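Local coordinates for aminotransferase, classes I and II (PDB 3H14), which probably transfers amino groups between L-aspartate and 2-oxoglutarate, using pyridoxal 5'-phosphate as cofactor, at residues Asn226-Tyr231 with Ala273-Asp278. Sequence-based numbering, arbitrary orientation.
Sequences NSFSKY and AALDCD
Phe228 meets Leu275 with one edge of its ring. Its CE1 lies 3.9 Å from Leu275 CG, near the plane of the ring. Leu275 CD1 is equally close to CE1 and also approaches CZ. The two side chains cross at about a right angle. CB of Phe228 already points toward 273-278. With CG anti to the carbonyl carbon (chi1 -68°), the CE1 edge reaches Leu275. A second link runs through water. Tyr231 OH lies 2.6 Å from a water in the plane of its ring, and that water donates to Asp278 OD1 at 2.7 Å. Gln282 NE2 also bonds the Tyr231 hydroxyl.

Around this first shell, Trp241 and Phe232 meet the Phe228 ring. Helix 71-85 packs on Leu275 through Leu73, Arg76 and Leu80. With an alanine in place of Leu275, CG and both methyls are gone, and the CE1 edge of Phe228 would probably lose this neighbour and face a gap. A type I turn from Ala274 to Cys277 leads into helix 278-302, with Cys277 at its N-cap. On the other segment, Ser227 OG and Ser229 OG share a hydrogen bond of 2.7 Å where strand 223-227 ends. The sequence SFSK fits the class I aminotransferase signature, in which the lysine, here probably Lys230, carries the cofactor. The buried join of the likely cofactor loop thus rests on apolar packing, while its polar link is a water bridge that ends on the exposed Asp278.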
ATOM      1  N   ASN A 226       7.687   6.080  -0.743  1.00 17.97           N
ATOM      2  CA  ASN A 226       8.013   4.674  -0.818  1.00 17.62           C
ATOM      3  C   ASN A 226       8.442   4.132   0.549  1.00 16.69           C
ATOM      4  O   ASN A 226       8.486   4.836   1.555  1.00 16.13           O
ATOM      5  CB  ASN A 226       9.067   4.409  -1.872  1.00 19.11           C
ATOM      6  CG  ASN A 226       8.787   3.142  -2.699  1.00 20.43           C
ATOM      7  OD1 ASN A 226       8.549   2.045  -2.158  1.00 21.74           O
ATOM      8  ND2 ASN A 226       8.887   3.285  -4.033  1.00 19.96           N
ATOM      9  N   SER A 227       8.719   2.843   0.565  1.00 18.17           N
ATOM     10  CA  SER A 227       8.937   2.112   1.803  1.00 18.89           C
ATOM     11  C   SER A 227       9.754   0.865   1.496  1.00 18.74           C
ATOM     12  O   SER A 227       9.737   0.354   0.353  1.00 17.46           O
ATOM     13  CB  SER A 227       7.593   1.695   2.391  1.00 19.35           C
ATOM     14  OG  SER A 227       7.741   1.023   3.657  1.00 20.36           O
ATOM     15  N   PHE A 228      10.439   0.368   2.527  1.00 18.35           N
ATOM     16  CA  PHE A 228      11.110  -0.934   2.458  1.00 17.76           C
ATOM     17  C   PHE A 228      10.229  -2.070   2.969  1.00 18.45           C
ATOM     18  O   PHE A 228      10.696  -3.203   3.068  1.00 16.80           O
ATOM     19  CB  PHE A 228      12.426  -0.878   3.237  1.00 19.07           C
ATOM     20  CG  PHE A 228      13.439   0.002   2.591  1.00 17.47           C
ATOM     21  CD1 PHE A 228      14.215  -0.496   1.560  1.00 19.38           C
ATOM     22  CD2 PHE A 228      13.586   1.329   2.957  1.00 19.45           C
ATOM     23  CE1 PHE A 228      15.138   0.277   0.937  1.00 20.69           C
ATOM     24  CE2 PHE A 228      14.530   2.142   2.329  1.00 20.09           C
ATOM     25  CZ  PHE A 228      15.290   1.622   1.302  1.00 19.42           C
ATOM     26  N   SER A 229       8.952  -1.776   3.219  1.00 17.69           N
ATOM     27  CA  SER A 229       8.065  -2.692   3.901  1.00 19.04           C
ATOM     28  C   SER A 229       7.496  -3.815   3.020  1.00 18.55           C
ATOM     29  O   SER A 229       7.013  -4.810   3.567  1.00 19.85           O
ATOM     30  CB  SER A 229       6.908  -1.931   4.557  1.00 19.03           C
ATOM     31  OG  SER A 229       6.157  -1.218   3.581  1.00 21.92           O
ATOM     32  N   LYS A 230       7.540  -3.650   1.690  1.00 19.02           N
ATOM     33  CA  LYS A 230       6.841  -4.541   0.757  1.00 18.77           C
ATOM     34  C   LYS A 230       7.792  -5.387  -0.116  1.00 18.85           C
ATOM     35  O   LYS A 230       8.135  -6.486   0.275  1.00 18.95           O
ATOM     36  CB  LYS A 230       5.831  -3.768  -0.095  1.00 18.68           C
ATOM     37  CG  LYS A 230       4.895  -2.871   0.700  1.00 20.47           C
ATOM     38  CD  LYS A 230       3.949  -3.629   1.670  1.00 21.79           C
ATOM     39  CE  LYS A 230       3.059  -2.604   2.375  1.00 23.61           C
ATOM     40  NZ  LYS A 230       2.302  -3.051   3.556  1.00 25.54           N
ATOM     41  N   TYR A 231       8.193  -4.915  -1.287  1.00 19.17           N
ATOM     42  CA  TYR A 231       9.173  -5.650  -2.095  1.00 18.96           C
ATOM     43  C   TYR A 231      10.449  -5.923  -1.291  1.00 19.49           C
ATOM     44  O   TYR A 231      11.044  -6.994  -1.383  1.00 19.48           O
ATOM     45  CB  TYR A 231       9.566  -4.859  -3.317  1.00 19.26           C
ATOM     46  CG  TYR A 231      10.628  -5.554  -4.117  1.00 19.89           C
ATOM     47  CD1 TYR A 231      10.330  -6.722  -4.856  1.00 18.79           C
ATOM     48  CD2 TYR A 231      11.933  -5.114  -4.095  1.00 19.75           C
ATOM     49  CE1 TYR A 231      11.327  -7.392  -5.582  1.00 16.22           C
ATOM     50  CE2 TYR A 231      12.912  -5.753  -4.842  1.00 19.65           C
ATOM     51  CZ  TYR A 231      12.607  -6.887  -5.572  1.00 19.49           C
ATOM     52  OH  TYR A 231      13.622  -7.498  -6.262  1.00 20.69           O
ATOM     53  N   ALA A 273      21.636  -2.673   2.792  1.00 21.84           N
ATOM     54  CA  ALA A 273      21.997  -4.016   2.367  1.00 22.31           C
ATOM     55  C   ALA A 273      20.851  -4.708   1.595  1.00 22.26           C
ATOM     56  O   ALA A 273      21.102  -5.418   0.627  1.00 23.29           O
ATOM     57  CB  ALA A 273      22.421  -4.844   3.572  1.00 21.62           C
ATOM     58  N   ALA A 274      19.611  -4.509   2.038  1.00 22.57           N
ATOM     59  CA  ALA A 274      18.429  -5.147   1.417  1.00 22.80           C
ATOM     60  C   ALA A 274      18.349  -4.828  -0.055  1.00 23.66           C
ATOM     61  O   ALA A 274      17.956  -5.677  -0.882  1.00 23.72           O
ATOM     62  CB  ALA A 274      17.170  -4.674   2.102  1.00 22.64           C
ATOM     63  N   LEU A 275      18.763  -3.606  -0.391  1.00 24.16           N
ATOM     64  CA  LEU A 275      18.757  -3.143  -1.779  1.00 25.05           C
ATOM     65  C   LEU A 275      19.632  -3.995  -2.698  1.00 25.60           C
ATOM     66  O   LEU A 275      19.417  -4.032  -3.911  1.00 25.47           O
ATOM     67  CB  LEU A 275      19.172  -1.669  -1.836  1.00 25.14           C
ATOM     68  CG  LEU A 275      18.063  -0.697  -1.412  1.00 24.32           C
ATOM     69  CD1 LEU A 275      18.628   0.598  -0.792  1.00 23.90           C
ATOM     70  CD2 LEU A 275      17.158  -0.404  -2.611  1.00 26.22           C
ATOM     71  N   ASP A 276      20.623  -4.679  -2.126  1.00 26.75           N
ATOM     72  CA  ASP A 276      21.458  -5.602  -2.913  1.00 27.46           C
ATOM     73  C   ASP A 276      21.060  -7.081  -2.773  1.00 27.31           C
ATOM     74  O   ASP A 276      21.759  -7.948  -3.300  1.00 28.19           O
ATOM     75  CB  ASP A 276      22.918  -5.429  -2.552  1.00 27.82           C
ATOM     76  CG  ASP A 276      23.435  -4.076  -2.925  1.00 29.26           C
ATOM     77  OD1 ASP A 276      23.061  -3.574  -4.010  1.00 32.44           O
ATOM     78  OD2 ASP A 276      24.197  -3.509  -2.122  1.00 29.38           O
ATOM     79  N   CYS A 277      19.942  -7.372  -2.099  1.00 27.01           N
ATOM     80  CA  CYS A 277      19.463  -8.761  -1.913  1.00 27.12           C
ATOM     81  C   CYS A 277      18.492  -9.192  -3.018  1.00 27.70           C
ATOM     82  O   CYS A 277      17.481  -9.858  -2.766  1.00 27.77           O
ATOM     83  CB  CYS A 277      18.805  -8.941  -0.539  1.00 26.66           C
ATOM     84  SG  CYS A 277      19.910  -8.724   0.867  1.00 25.67           S
ATOM     85  N   ASP A 278      18.820  -8.813  -4.241  1.00 28.89           N
ATOM     86  CA  ASP A 278      17.986  -9.083  -5.431  1.00 29.49           C
ATOM     87  C   ASP A 278      17.561 -10.539  -5.556  1.00 28.44           C
ATOM     88  O   ASP A 278      16.401 -10.818  -5.824  1.00 28.56           O
ATOM     89  CB  ASP A 278      18.728  -8.661  -6.712  1.00 30.39           C
ATOM     90  CG  ASP A 278      19.258  -7.229  -6.645  1.00 33.36           C
ATOM     91  OD1 ASP A 278      18.510  -6.288  -7.004  1.00 35.61           O
ATOM     92  OD2 ASP A 278      20.437  -7.050  -6.258  1.00 35.19           O
TER
HETATM   93  O   HOH W   1      15.861  -6.263  -6.311  1.00 27.51           O